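Local coordinates for protein shikimate dehydrogenase (NADP(+)) (Peptoclostridium difficile, PDB 5DZS) that probably catalyses the reversible NADPH-linked reduction of 3-dehydroshikimate to shikimate in chorismate biosynthesis, at residues 2-7 with 245-250; 48-53 with 88-93; 63-68 with 99-104; 235-240 with 255-260. All coordinates share one frame; numbering follows the deposited sequence.

Contact 1 (2-7 with 245-250)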
loop_
_atom_site.group_PDB
_atom_site.type_symbol
_atom_site.label_atom_id
_atom_site.label_comp_id
_atom_site.label_asym_id
_atom_site.label_seq_id
_atom_site.Cartn_x
_atom_site.Cartn_y
_atom_site.Cartn_z
ATOM N N ASN B 2 14.947 -7.495 10.775
ATOM C CA ASN B 2 13.815 -8.261 10.301
ATOM C C ASN B 2 14.263 -9.182 9.166
ATOM O O ASN B 2 15.198 -8.866 8.424
ATOM C CB ASN B 2 12.662 -7.397 9.864
ATOM C CG ASN B 2 11.925 -6.825 11.052
ATOM O OD1 ASN B 2 12.115 -5.658 11.409
ATOM N ND2 ASN B 2 11.165 -7.659 11.727
ATOM N N PHE B 3 13.567 -10.293 9.037
ATOM C CA PHE B 3 13.861 -11.333 8.050
ATOM C C PHE B 3 12.789 -11.458 6.975
ATOM O O PHE B 3 11.585 -11.354 7.254
ATOM C CB PHE B 3 14.028 -12.725 8.698
ATOM C CG PHE B 3 15.235 -12.898 9.601
ATOM C CD1 PHE B 3 16.293 -12.025 9.600
ATOM C CD2 PHE B 3 15.354 -14.060 10.378
ATOM C CE1 PHE B 3 17.426 -12.267 10.413
ATOM C CE2 PHE B 3 16.453 -14.285 11.182
ATOM C CZ PHE B 3 17.505 -13.405 11.177
ATOM N N PHE B 4 13.267 -11.729 5.769
ATOM C CA PHE B 4 12.455 -11.849 4.562
ATOM C C PHE B 4 13.059 -12.944 3.690
ATOM O O PHE B 4 14.216 -13.355 3.892
ATOM C CB PHE B 4 12.494 -10.536 3.752
ATOM C CG PHE B 4 12.009 -9.339 4.506
ATOM C CD1 PHE B 4 12.830 -8.629 5.351
ATOM C CD2 PHE B 4 10.685 -8.931 4.381
ATOM C CE1 PHE B 4 12.334 -7.547 6.048
ATOM C CE2 PHE B 4 10.196 -7.864 5.076
ATOM C CZ PHE B 4 11.022 -7.161 5.905
ATOM N N GLY B 5 12.321 -13.391 2.685
ATOM C CA GLY B 5 12.906 -14.316 1.747
ATOM C C GLY B 5 12.023 -14.669 0.595
ATOM O O GLY B 5 10.920 -14.116 0.444
ATOM N N LEU B 6 12.515 -15.603 -0.200
ATOM C CA LEU B 6 11.863 -16.059 -1.415
ATOM C C LEU B 6 11.508 -17.527 -1.289
ATOM O O LEU B 6 12.388 -18.364 -1.060
ATOM C CB LEU B 6 12.794 -15.862 -2.616
ATOM C CG LEU B 6 12.315 -16.418 -3.963
ATOM C CD1 LEU B 6 11.028 -15.766 -4.420
ATOM C CD2 LEU B 6 13.407 -16.300 -5.009
ATOM N N VAL B 7 10.216 -17.835 -1.458
ATOM C CA VAL B 7 9.721 -19.198 -1.373
ATOM C C VAL B 7 9.503 -19.789 -2.767
ATOM O O VAL B 7 8.790 -19.205 -3.591
ATOM C CB VAL B 7 8.406 -19.244 -0.591
ATOM C CG1 VAL B 7 7.773 -20.640 -0.641
ATOM C CG2 VAL B 7 8.633 -18.802 0.861
ATOM N N GLU B 245 7.934 -1.724 -0.492
ATOM C CA GLU B 245 6.990 -0.660 -0.156
ATOM C C GLU B 245 5.839 -1.257 0.675
ATOM O O GLU B 245 5.397 -0.692 1.655
ATOM C CB GLU B 245 6.414 0.011 -1.408
ATOM C CG GLU B 245 7.412 0.898 -2.140
ATOM C CD GLU B 245 6.786 1.629 -3.303
ATOM O OE1 GLU B 245 7.206 2.779 -3.573
ATOM O OE2 GLU B 245 5.860 1.114 -3.937
ATOM N N ILE B 246 5.358 -2.412 0.247
ATOM C CA ILE B 246 4.280 -3.099 0.953
ATOM C C ILE B 246 4.700 -3.542 2.359
ATOM O O ILE B 246 3.990 -3.307 3.343
ATOM C CB ILE B 246 3.816 -4.327 0.147
ATOM C CG1 ILE B 246 3.084 -3.852 -1.121
ATOM C CG2 ILE B 246 2.897 -5.208 1.006
ATOM C CD1 ILE B 246 2.874 -4.933 -2.143
ATOM N N TRP B 247 5.884 -4.133 2.449
ATOM C CA TRP B 247 6.385 -4.660 3.716
ATOM C C TRP B 247 6.618 -3.569 4.738
ATOM O O TRP B 247 6.335 -3.781 5.942
ATOM C CB TRP B 247 7.646 -5.490 3.504
ATOM C CG TRP B 247 7.425 -6.799 2.769
ATOM C CD1 TRP B 247 6.302 -7.572 2.808
ATOM C CD2 TRP B 247 8.349 -7.481 1.925
ATOM N NE1 TRP B 247 6.453 -8.664 2.018
ATOM C CE2 TRP B 247 7.720 -8.657 1.477
ATOM C CE3 TRP B 247 9.651 -7.215 1.496
ATOM C CZ2 TRP B 247 8.345 -9.559 0.630
ATOM C CZ3 TRP B 247 10.271 -8.126 0.664
ATOM C CH2 TRP B 247 9.627 -9.259 0.219
ATOM N N GLN B 248 7.092 -2.406 4.299
ATOM C CA GLN B 248 7.362 -1.286 5.241
ATOM C C GLN B 248 6.162 -0.330 5.377
ATOM O O GLN B 248 6.082 0.485 6.323
ATOM C CB GLN B 248 8.570 -0.473 4.768
ATOM C CG GLN B 248 9.813 -1.249 4.349
ATOM C CD GLN B 248 10.542 -1.930 5.489
ATOM O OE1 GLN B 248 10.641 -1.397 6.593
ATOM N NE2 GLN B 248 11.103 -3.098 5.206
ATOM N N ASP B 249 5.229 -0.436 4.440
ATOM C CA ASP B 249 4.063 0.458 4.348
ATOM C C ASP B 249 4.534 1.901 4.107
ATOM O O ASP B 249 4.024 2.855 4.718
ATOM C CB ASP B 249 3.092 0.373 5.542
ATOM C CG ASP B 249 1.723 0.997 5.231
ATOM O OD1 ASP B 249 1.177 0.737 4.136
ATOM O OD2 ASP B 249 1.178 1.728 6.090
ATOM N N THR B 250 5.514 2.049 3.226
ATOM C CA THR B 250 6.031 3.374 2.902
ATOM C C THR B 250 6.423 3.373 1.452
ATOM O O THR B 250 6.764 2.339 0.901
ATOM C CB THR B 250 7.262 3.711 3.763
ATOM O OG1 THR B 250 7.570 5.110 3.649
ATOM C CG2 THR B 250 8.450 2.883 3.356
#
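W247, whose indole lies against F4, donates its ring N-H to a backbone carbonyl. NE1 of W247 bonds O of I88, in strand 87-91. This bond ties the end of helix 233-248 to the sheet and fixes the rotation of the indole. The backbone O of W247 also faces R91 NH2 and Q56 NE2, both in weak hydrogen bonds.

Between the two segments the aromatic pair carries the contact. F4 sends the CD2-CE2 side of its ring over one face of the indole, toward the rim. CD2 of F4 is 3.5 Å from CE3 of W247, and CE2 of F4 lies 3.7 Å from CD2 of W247. The planes are inclined at 36° and the ring centroids are 4.8 Å apart, so the pair is oblique. CG of W247 lies beside its backbone N (chi1 -69°), which turns a face of the indole to F4. The two side chains slide past each other in opposite directions.

F4 is on strand 2-8 and also packs on S31 and Y33 of strand 31-37. Here a C-terminal helix packs back on the mixed sheet of the N-terminal substrate-binding domain. Just past W247 the helix ends in a Schellman motif, with D249 at positive phi as the C-prime residue. T250 N bonds E245 O there at 3.2 Å.

No hydrogen bond joins the two segments directly. Apolar ring contact holds them, while the buried indole N-H is satisfied by the sheet itself.

Contact 2 (48-53 with 88-93)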
loop_
_atom_site.group_PDB
_atom_site.type_symbol
_atom_site.label_atom_id
_atom_site.label_comp_id
_atom_site.label_asym_id
_atom_site.label_seq_id
_atom_site.Cartn_x
_atom_site.Cartn_y
_atom_site.Cartn_z
ATOM N N GLY B 48 2.593 -21.582 9.101
ATOM C CA GLY B 48 2.837 -21.743 10.522
ATOM C C GLY B 48 4.253 -21.328 10.880
ATOM O O GLY B 48 4.462 -20.715 11.939
ATOM N N ALA B 49 5.211 -21.664 10.009
ATOM C CA ALA B 49 6.618 -21.327 10.264
ATOM C C ALA B 49 6.860 -19.830 10.166
ATOM O O ALA B 49 7.589 -19.266 10.985
ATOM C CB ALA B 49 7.537 -22.090 9.351
ATOM N N ILE B 50 6.256 -19.165 9.169
ATOM C CA ILE B 50 6.374 -17.697 9.044
ATOM C C ILE B 50 5.871 -17.032 10.313
ATOM O O ILE B 50 6.505 -16.154 10.899
ATOM C CB ILE B 50 5.549 -17.177 7.843
ATOM C CG1 ILE B 50 6.315 -17.422 6.558
ATOM C CG2 ILE B 50 5.183 -15.710 8.034
ATOM C CD1 ILE B 50 5.483 -17.158 5.295
ATOM N N LYS B 51 4.684 -17.428 10.740
ATOM C CA LYS B 51 4.092 -16.863 11.939
ATOM C C LYS B 51 4.934 -17.141 13.166
ATOM O O LYS B 51 5.171 -16.239 13.983
ATOM C CB LYS B 51 2.651 -17.398 12.140
ATOM C CG LYS B 51 1.702 -16.937 11.067
ATOM C CD LYS B 51 0.392 -17.729 11.138
ATOM C CE LYS B 51 -0.513 -17.414 9.978
ATOM N NZ LYS B 51 -1.660 -18.395 9.981
ATOM N N LEU B 52 5.398 -18.378 13.324
ATOM C CA LEU B 52 6.140 -18.755 14.512
ATOM C C LEU B 52 7.430 -17.944 14.670
ATOM O O LEU B 52 7.725 -17.450 15.747
ATOM C CB LEU B 52 6.481 -20.257 14.484
ATOM C CG LEU B 52 7.163 -20.757 15.753
ATOM C CD1 LEU B 52 6.216 -20.827 16.931
ATOM C CD2 LEU B 52 7.815 -22.122 15.499
ATOM N N LEU B 53 8.161 -17.828 13.576
ATOM C CA LEU B 53 9.479 -17.197 13.582
ATOM C C LEU B 53 9.433 -15.713 13.250
ATOM O O LEU B 53 10.479 -15.055 13.241
ATOM C CB LEU B 53 10.464 -17.967 12.694
ATOM C CG LEU B 53 10.715 -19.434 13.053
ATOM C CD1 LEU B 53 11.770 -20.062 12.148
ATOM C CD2 LEU B 53 11.142 -19.549 14.489
ATOM N N ILE B 88 3.868 -11.822 0.300
ATOM C CA ILE B 88 3.118 -12.064 1.531
ATOM C C ILE B 88 3.679 -11.168 2.645
ATOM O O ILE B 88 4.921 -11.039 2.770
ATOM C CB ILE B 88 3.214 -13.541 1.965
ATOM C CG1 ILE B 88 2.507 -14.439 0.933
ATOM C CG2 ILE B 88 2.636 -13.786 3.366
ATOM C CD1 ILE B 88 2.714 -15.929 1.115
ATOM N N LEU B 89 2.798 -10.598 3.447
ATOM C CA LEU B 89 3.152 -9.751 4.590
ATOM C C LEU B 89 2.532 -10.364 5.844
ATOM O O LEU B 89 1.342 -10.702 5.859
ATOM C CB LEU B 89 2.590 -8.351 4.399
ATOM C CG LEU B 89 2.676 -7.394 5.596
ATOM C CD1 LEU B 89 4.080 -7.118 6.107
ATOM C CD2 LEU B 89 1.994 -6.088 5.219
ATOM N N LEU B 90 3.325 -10.489 6.905
ATOM C CA LEU B 90 2.875 -10.915 8.237
ATOM C C LEU B 90 2.647 -9.690 9.116
ATOM O O LEU B 90 3.553 -8.890 9.325
ATOM C CB LEU B 90 3.949 -11.794 8.907
ATOM C CG LEU B 90 3.715 -12.164 10.374
ATOM C CD1 LEU B 90 2.566 -13.148 10.515
ATOM C CD2 LEU B 90 5.022 -12.751 10.956
ATOM N N ARG B 91 1.429 -9.555 9.629
ATOM C CA ARG B 91 1.088 -8.518 10.596
ATOM C C ARG B 91 0.117 -9.063 11.594
ATOM O O ARG B 91 -0.911 -9.620 11.232
ATOM C CB ARG B 91 0.483 -7.274 9.911
ATOM C CG ARG B 91 1.424 -6.409 9.123
ATOM C CD ARG B 91 2.489 -5.728 9.967
ATOM N NE ARG B 91 3.368 -4.953 9.092
ATOM C CZ ARG B 91 4.573 -4.508 9.442
ATOM N NH1 ARG B 91 5.052 -4.733 10.669
ATOM N NH2 ARG B 91 5.304 -3.837 8.558
ATOM N N GLU B 92 0.463 -8.908 12.877
ATOM C CA GLU B 92 -0.412 -9.350 13.958
ATOM C C GLU B 92 -0.886 -10.799 13.770
ATOM O O GLU B 92 -2.061 -11.128 13.917
ATOM C CB GLU B 92 -1.574 -8.364 14.144
ATOM C CG GLU B 92 -1.163 -7.011 14.739
ATOM C CD GLU B 92 -0.490 -6.036 13.777
ATOM O OE1 GLU B 92 -1.082 -5.711 12.717
ATOM O OE2 GLU B 92 0.600 -5.507 14.128
ATOM N N ASN B 93 0.063 -11.655 13.413
ATOM C CA ASN B 93 -0.127 -13.087 13.252
ATOM C C ASN B 93 -1.054 -13.511 12.119
ATOM O O ASN B 93 -1.525 -14.660 12.084
ATOM C CB ASN B 93 -0.594 -13.720 14.587
ATOM C CG ASN B 93 -0.119 -15.142 14.754
ATOM O OD1 ASN B 93 1.042 -15.455 14.497
ATOM N ND2 ASN B 93 -1.008 -16.006 15.223
HETATM O O HOH W 1 3.413 -14.082 14.397
HETATM O O HOH W 2 2.815 -16.620 16.370
#
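Helix 46-53 runs past the end of strand 87-91, and the backbones come closest where K51 faces N93, with CA atoms 5.8 Å apart. E92 and N93 both have positive phi, close to a type I' turn. They link strand 87-91 to strand 94-98.

L90 projects from the strand toward the helix. Its CD2 lies 3.7 Å from the backbone O of I50, and its CD1 lies 3.9 Å from CG of K51. CG of L90 is anti to its backbone N (chi1 172°), which sends both methyls to the helix. In the conformer given, CG2 of I50 packs more loosely on CD2 of L90, at 4.2 Å.

This is a helix laid on a beta-hairpin at one side of the mixed sheet of the substrate-binding domain. I50, K51 and L90 touch L95 of the second hairpin strand.

K51 stretches across the turn at about a right angle to N93. Its CB is 3.5 Å from OD1 of N93, and its NZ makes a salt bridge with D47. Water 1 lies 2.8 Å from O of K51 and 2.7 Å from OD1 of N93. Water 2 bonds K51 only weakly; both waters have more acceptors near than protons.

Contact 3 (63-68 with 99-104). With SO4 (sulfate ion), chain D.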
loop_
_atom_site.group_PDB
_atom_site.type_symbol
_atom_site.label_atom_id
_atom_site.label_comp_id
_atom_site.label_asym_id
_atom_site.label_seq_id
_atom_site.Cartn_x
_atom_site.Cartn_y
_atom_site.Cartn_z
ATOM N N PRO B 63 6.600 -23.159 -7.991
ATOM C CA PRO B 63 5.270 -23.325 -8.579
ATOM C C PRO B 63 4.143 -23.093 -7.583
ATOM O O PRO B 63 3.089 -23.717 -7.656
ATOM C CB PRO B 63 5.299 -24.811 -8.950
ATOM C CG PRO B 63 6.030 -25.421 -7.833
ATOM C CD PRO B 63 7.079 -24.413 -7.388
ATOM N N TYR B 64 4.344 -22.109 -6.710
ATOM C CA TYR B 64 3.446 -21.934 -5.568
ATOM C C TYR B 64 2.584 -20.688 -5.570
ATOM O O TYR B 64 1.868 -20.473 -4.598
ATOM C CB TYR B 64 4.273 -21.933 -4.255
ATOM C CG TYR B 64 5.105 -23.185 -4.019
ATOM C CD1 TYR B 64 4.543 -24.437 -4.180
ATOM C CD2 TYR B 64 6.428 -23.120 -3.615
ATOM C CE1 TYR B 64 5.284 -25.581 -3.960
ATOM C CE2 TYR B 64 7.181 -24.258 -3.392
ATOM C CZ TYR B 64 6.600 -25.483 -3.577
ATOM O OH TYR B 64 7.301 -26.642 -3.379
ATOM N N LYS B 65 2.611 -19.898 -6.632
ATOM C CA LYS B 65 1.874 -18.629 -6.582
ATOM C C LYS B 65 0.359 -18.797 -6.418
ATOM O O LYS B 65 -0.296 -17.938 -5.853
ATOM C CB LYS B 65 2.192 -17.749 -7.773
ATOM C CG LYS B 65 3.652 -17.373 -7.904
ATOM C CD LYS B 65 3.769 -16.474 -9.145
ATOM C CE LYS B 65 5.155 -16.019 -9.482
ATOM N NZ LYS B 65 5.005 -15.240 -10.756
ATOM N N GLU B 66 -0.191 -19.873 -6.953
ATOM C CA GLU B 66 -1.627 -20.153 -6.794
ATOM C C GLU B 66 -1.918 -20.985 -5.546
ATOM O O GLU B 66 -2.856 -20.672 -4.778
ATOM C CB GLU B 66 -2.182 -20.847 -8.064
ATOM C CG GLU B 66 -2.003 -19.990 -9.307
ATOM C CD GLU B 66 -2.452 -20.607 -10.632
ATOM O OE1 GLU B 66 -3.436 -21.373 -10.680
ATOM O OE2 GLU B 66 -1.815 -20.281 -11.655
ATOM N N ARG B 67 -1.123 -22.039 -5.337
ATOM C CA ARG B 67 -1.346 -22.977 -4.226
ATOM C C ARG B 67 -1.184 -22.364 -2.848
ATOM O O ARG B 67 -1.746 -22.881 -1.885
ATOM C CB ARG B 67 -0.485 -24.253 -4.333
ATOM C CG ARG B 67 -0.764 -25.085 -5.581
ATOM C CD ARG B 67 -0.733 -26.610 -5.364
ATOM N NE ARG B 67 0.545 -27.226 -4.978
ATOM C CZ ARG B 67 0.857 -27.623 -3.741
ATOM N NH1 ARG B 67 2.035 -28.201 -3.497
ATOM N NH2 ARG B 67 -0.008 -27.466 -2.746
ATOM N N ILE B 68 -0.410 -21.284 -2.736
ATOM C CA ILE B 68 -0.226 -20.641 -1.451
ATOM C C ILE B 68 -1.449 -19.837 -0.980
ATOM O O ILE B 68 -1.600 -19.590 0.223
ATOM C CB ILE B 68 1.012 -19.700 -1.498
ATOM C CG1 ILE B 68 1.551 -19.435 -0.084
ATOM C CG2 ILE B 68 0.701 -18.376 -2.203
ATOM C CD1 ILE B 68 2.082 -20.663 0.602
ATOM N N ASN B 99 0.013 -9.131 -5.184
ATOM C CA ASN B 99 0.638 -9.538 -6.430
ATOM C C ASN B 99 1.225 -8.350 -7.122
ATOM O O ASN B 99 0.491 -7.461 -7.590
ATOM C CB ASN B 99 -0.349 -10.253 -7.323
ATOM C CG ASN B 99 0.330 -10.843 -8.542
ATOM O OD1 ASN B 99 1.093 -10.140 -9.225
ATOM N ND2 ASN B 99 0.070 -12.099 -8.821
ATOM N N THR B 100 2.541 -8.310 -7.212
ATOM C CA THR B 100 3.171 -7.233 -7.914
ATOM C C THR B 100 3.426 -7.569 -9.408
ATOM O O THR B 100 4.077 -6.749 -10.095
ATOM C CB THR B 100 4.493 -6.983 -7.318
ATOM O OG1 THR B 100 5.288 -8.164 -7.573
ATOM C CG2 THR B 100 4.387 -6.659 -5.799
ATOM N N ASP B 101 2.945 -8.713 -9.934
ATOM C CA ASP B 101 3.211 -9.069 -11.364
ATOM C C ASP B 101 2.639 -8.086 -12.399
ATOM O O ASP B 101 3.315 -7.775 -13.407
ATOM C CB ASP B 101 2.751 -10.510 -11.716
ATOM C CG ASP B 101 3.763 -11.580 -11.313
ATOM O OD1 ASP B 101 4.931 -11.243 -11.063
ATOM O OD2 ASP B 101 3.387 -12.781 -11.278
ATOM N N TYR B 102 1.398 -7.640 -12.221
ATOM C CA TYR B 102 0.803 -6.660 -13.140
ATOM C C TYR B 102 1.624 -5.363 -13.075
ATOM O O TYR B 102 1.968 -4.794 -14.107
ATOM C CB TYR B 102 -0.674 -6.418 -12.769
ATOM C CG TYR B 102 -1.498 -5.504 -13.648
ATOM C CD1 TYR B 102 -1.362 -4.111 -13.573
ATOM C CD2 TYR B 102 -2.483 -6.015 -14.468
ATOM C CE1 TYR B 102 -2.143 -3.275 -14.338
ATOM C CE2 TYR B 102 -3.281 -5.176 -15.230
ATOM C CZ TYR B 102 -3.099 -3.804 -15.157
ATOM O OH TYR B 102 -3.893 -2.977 -15.916
ATOM N N PHE B 103 1.935 -4.906 -11.863
ATOM C CA PHE B 103 2.731 -3.682 -11.675
ATOM C C PHE B 103 4.101 -3.729 -12.355
ATOM O O PHE B 103 4.479 -2.781 -13.073
ATOM C CB PHE B 103 2.907 -3.357 -10.187
ATOM C CG PHE B 103 3.981 -2.352 -9.938
ATOM C CD1 PHE B 103 3.697 -0.991 -9.961
ATOM C CD2 PHE B 103 5.289 -2.754 -9.765
ATOM C CE1 PHE B 103 4.708 -0.057 -9.774
ATOM C CE2 PHE B 103 6.297 -1.827 -9.586
ATOM C CZ PHE B 103 6.004 -0.476 -9.594
ATOM N N GLY B 104 4.823 -4.839 -12.169
ATOM C CA GLY B 104 6.151 -5.003 -12.747
ATOM C C GLY B 104 6.109 -5.031 -14.264
ATOM O O GLY B 104 7.021 -4.494 -14.915
HETATM S S SO4 D . 2.714 -20.685 -10.655
HETATM O O1 SO4 D . 3.401 -19.895 -11.691
HETATM O O2 SO4 D . 2.587 -22.102 -11.142
HETATM O O3 SO4 D . 3.442 -20.688 -9.367
HETATM O O4 SO4 D . 1.361 -20.129 -10.459
HETATM O O HOH W 3 6.618 -12.999 -9.442
#
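A salt bridge is the direct link between K65 and D101. NZ of K65 meets OD2 of D101 at 3.0 Å, on the syn lone pair of the carboxylate oxygen. The lysine chain is extended beyond CG, and the two side chains approach from opposite directions.

Water 3 closes a second path. It accepts from NZ of K65 at 3.1 Å and donates to OD1 of D101 at 2.9 Å. OD1 of D101 also takes a hydrogen bond from NE2 of Q239. Both carboxylate oxygens are thus engaged. K65 is the predicted proton acceptor and D101 a predicted shikimate-binding residue, so the pair marks the probable active site.

Two backbone N-H groups bond nearby. N of K65 donates to O3 of a sulfate ion at 3.0 Å with an N-H...O angle of 158°. The sulfate probably comes from the crystallisation liquor, and G128 N binds it too. OD1 of N99 accepts from N of D101 in an Asx turn; the modelled bond is very short, so its length is doubtful.

K65 belongs to the loop after strand 57-60, and D101 opens helix 101-111. K65 touches A129, and D101 touches A132, of helix 128-139. D101 also packs on M235 of helix 233-248.

Contact 4 (235-240 with 255-260)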
loop_
_atom_site.group_PDB
_atom_site.type_symbol
_atom_site.label_atom_id
_atom_site.label_comp_id
_atom_site.label_asym_id
_atom_site.label_seq_id
_atom_site.Cartn_x
_atom_site.Cartn_y
_atom_site.Cartn_z
ATOM N N MET B 235 11.916 -5.730 -14.493
ATOM C CA MET B 235 10.714 -6.135 -13.788
ATOM C C MET B 235 11.082 -6.726 -12.433
ATOM O O MET B 235 10.436 -6.451 -11.421
ATOM C CB MET B 235 9.918 -7.129 -14.623
ATOM C CG MET B 235 8.718 -7.695 -13.926
ATOM S SD MET B 235 7.732 -8.553 -15.155
ATOM C CE MET B 235 6.525 -9.361 -14.099
ATOM N N LEU B 236 12.132 -7.533 -12.395
ATOM C CA LEU B 236 12.540 -8.121 -11.118
ATOM C C LEU B 236 12.915 -7.040 -10.091
ATOM O O LEU B 236 12.626 -7.148 -8.909
ATOM C CB LEU B 236 13.715 -9.085 -11.297
ATOM C CG LEU B 236 13.422 -10.391 -12.031
ATOM C CD1 LEU B 236 14.694 -11.201 -12.187
ATOM C CD2 LEU B 236 12.352 -11.209 -11.311
ATOM N N VAL B 237 13.613 -6.007 -10.527
ATOM C CA VAL B 237 13.998 -4.946 -9.611
ATOM C C VAL B 237 12.754 -4.157 -9.185
ATOM O O VAL B 237 12.577 -3.840 -8.006
ATOM C CB VAL B 237 15.072 -4.026 -10.240
ATOM C CG1 VAL B 237 15.418 -2.911 -9.270
ATOM C CG2 VAL B 237 16.320 -4.810 -10.581
ATOM N N GLY B 238 11.888 -3.825 -10.132
ATOM C CA GLY B 238 10.665 -3.097 -9.765
ATOM C C GLY B 238 9.801 -3.857 -8.796
ATOM O O GLY B 238 9.271 -3.264 -7.842
ATOM N N GLN B 239 9.638 -5.155 -9.038
ATOM C CA GLN B 239 8.838 -5.978 -8.112
ATOM C C GLN B 239 9.468 -6.052 -6.724
ATOM O O GLN B 239 8.754 -6.084 -5.694
ATOM C CB GLN B 239 8.681 -7.348 -8.678
ATOM C CG GLN B 239 7.832 -7.343 -9.889
ATOM C CD GLN B 239 7.629 -8.747 -10.389
ATOM O OE1 GLN B 239 8.589 -9.464 -10.759
ATOM N NE2 GLN B 239 6.381 -9.167 -10.398
ATOM N N ALA B 240 10.792 -6.080 -6.632
ATOM C CA ALA B 240 11.444 -6.119 -5.330
ATOM C C ALA B 240 11.127 -4.831 -4.557
ATOM O O ALA B 240 10.819 -4.844 -3.355
ATOM C CB ALA B 240 12.945 -6.318 -5.444
ATOM N N SER B 255 13.554 7.214 -8.235
ATOM C CA SER B 255 14.891 7.136 -8.805
ATOM C C SER B 255 15.649 5.884 -8.402
ATOM O O SER B 255 16.579 5.477 -9.080
ATOM C CB SER B 255 15.686 8.353 -8.375
ATOM O OG SER B 255 15.851 8.372 -6.973
ATOM N N ILE B 256 15.233 5.236 -7.318
ATOM C CA ILE B 256 15.949 4.061 -6.820
ATOM C C ILE B 256 15.963 2.866 -7.790
ATOM O O ILE B 256 16.964 2.173 -7.931
ATOM C CB ILE B 256 15.452 3.675 -5.413
ATOM C CG1 ILE B 256 15.812 4.802 -4.431
ATOM C CG2 ILE B 256 16.050 2.352 -4.965
ATOM C CD1 ILE B 256 15.392 4.588 -3.004
ATOM N N LEU B 257 14.842 2.600 -8.466
ATOM C CA LEU B 257 14.777 1.511 -9.421
ATOM C C LEU B 257 15.873 1.595 -10.491
ATOM O O LEU B 257 16.557 0.607 -10.756
ATOM C CB LEU B 257 13.382 1.526 -10.054
ATOM C CG LEU B 257 13.093 0.695 -11.299
ATOM C CD1 LEU B 257 13.535 -0.738 -11.163
ATOM C CD2 LEU B 257 11.601 0.772 -11.597
ATOM N N ASP B 258 16.011 2.751 -11.121
ATOM C CA ASP B 258 17.022 2.914 -12.150
ATOM C C ASP B 258 18.420 2.801 -11.575
ATOM O O ASP B 258 19.307 2.221 -12.214
ATOM C CB ASP B 258 16.862 4.237 -12.904
ATOM C CG ASP B 258 15.706 4.212 -13.889
ATOM O OD1 ASP B 258 15.242 3.103 -14.253
ATOM O OD2 ASP B 258 15.272 5.307 -14.313
ATOM N N VAL B 259 18.641 3.371 -10.395
ATOM C CA VAL B 259 19.969 3.295 -9.784
ATOM C C VAL B 259 20.316 1.826 -9.538
ATOM O O VAL B 259 21.386 1.344 -9.912
ATOM C CB VAL B 259 20.043 4.114 -8.471
ATOM C CG1 VAL B 259 21.362 3.883 -7.763
ATOM C CG2 VAL B 259 19.864 5.598 -8.767
ATOM N N ILE B 260 19.394 1.088 -8.946
ATOM C CA ILE B 260 19.662 -0.300 -8.659
ATOM C C ILE B 260 19.798 -1.171 -9.893
ATOM O O ILE B 260 20.683 -2.035 -9.965
ATOM C CB ILE B 260 18.591 -0.861 -7.722
ATOM C CG1 ILE B 260 18.698 -0.156 -6.366
ATOM C CG2 ILE B 260 18.731 -2.383 -7.618
ATOM C CD1 ILE B 260 17.630 -0.552 -5.369
#
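Apolar contacts between V237, L257 and I260 make up most of this helix pairing. CG1 of V237 is the meeting point. CD1 of L257 comes within 3.4 Å of CG1 of V237, tighter than usual van der Waals contact. CG2 of I260 reaches CG1 of V237 at 3.7 Å. Chi1 of V237 (178°) puts CG1 anti to the backbone N, where it reaches both L257 and I260.

Contact with the backbone comes next. CD1 of L257 also sits 3.6 Å from N of G238. G238 has no side chain, and its CA is 6.2 Å from that of L257, the closest pair of CA atoms between the segments.

The segments belong to two consecutive helices, 233-248 and 255-268, joined by a short loop into a helical hairpin. The axes of the two segments approach to 9.6 Å, at 137° between their N-to-C directions, slightly closer to antiparallel than to perpendicular. I260 further packs on V23 and I26 of helix 16-27, and L257 touches S107 of helix 101-111.

Polar bonds lie around the contact, with none across it. OD1 of D258 bonds OH of Y234, which precedes M235 and adds a second tie between the two helices. NE2 of Q239 bonds OD1 of D101 instead, and its side chain touches N86; Q239 and N86 are predicted to bind shikimate.

Overall arrangement
Contacts 1 and 2 reach the same mixed sheet, with centres 12 Å apart, and both touch the second subunit. Contacts 1 and 4 share helix 233-248, their centres 15 Å apart. That helix reaches the sheet at its C-terminal end and pairs with helix 255-268 nearer its start. Contact 3 touches contacts 1, 2 and 4; its centre is about 7 Å from the centre of the chain. Along the chain, contacts 2 and 3 cross and both nest inside contact 1, while contacts 1 and 4 cross. The C-terminal helices thus return to the N-terminal substrate-binding domain, and contacts 3 and 4 hold predicted shikimate-site residues.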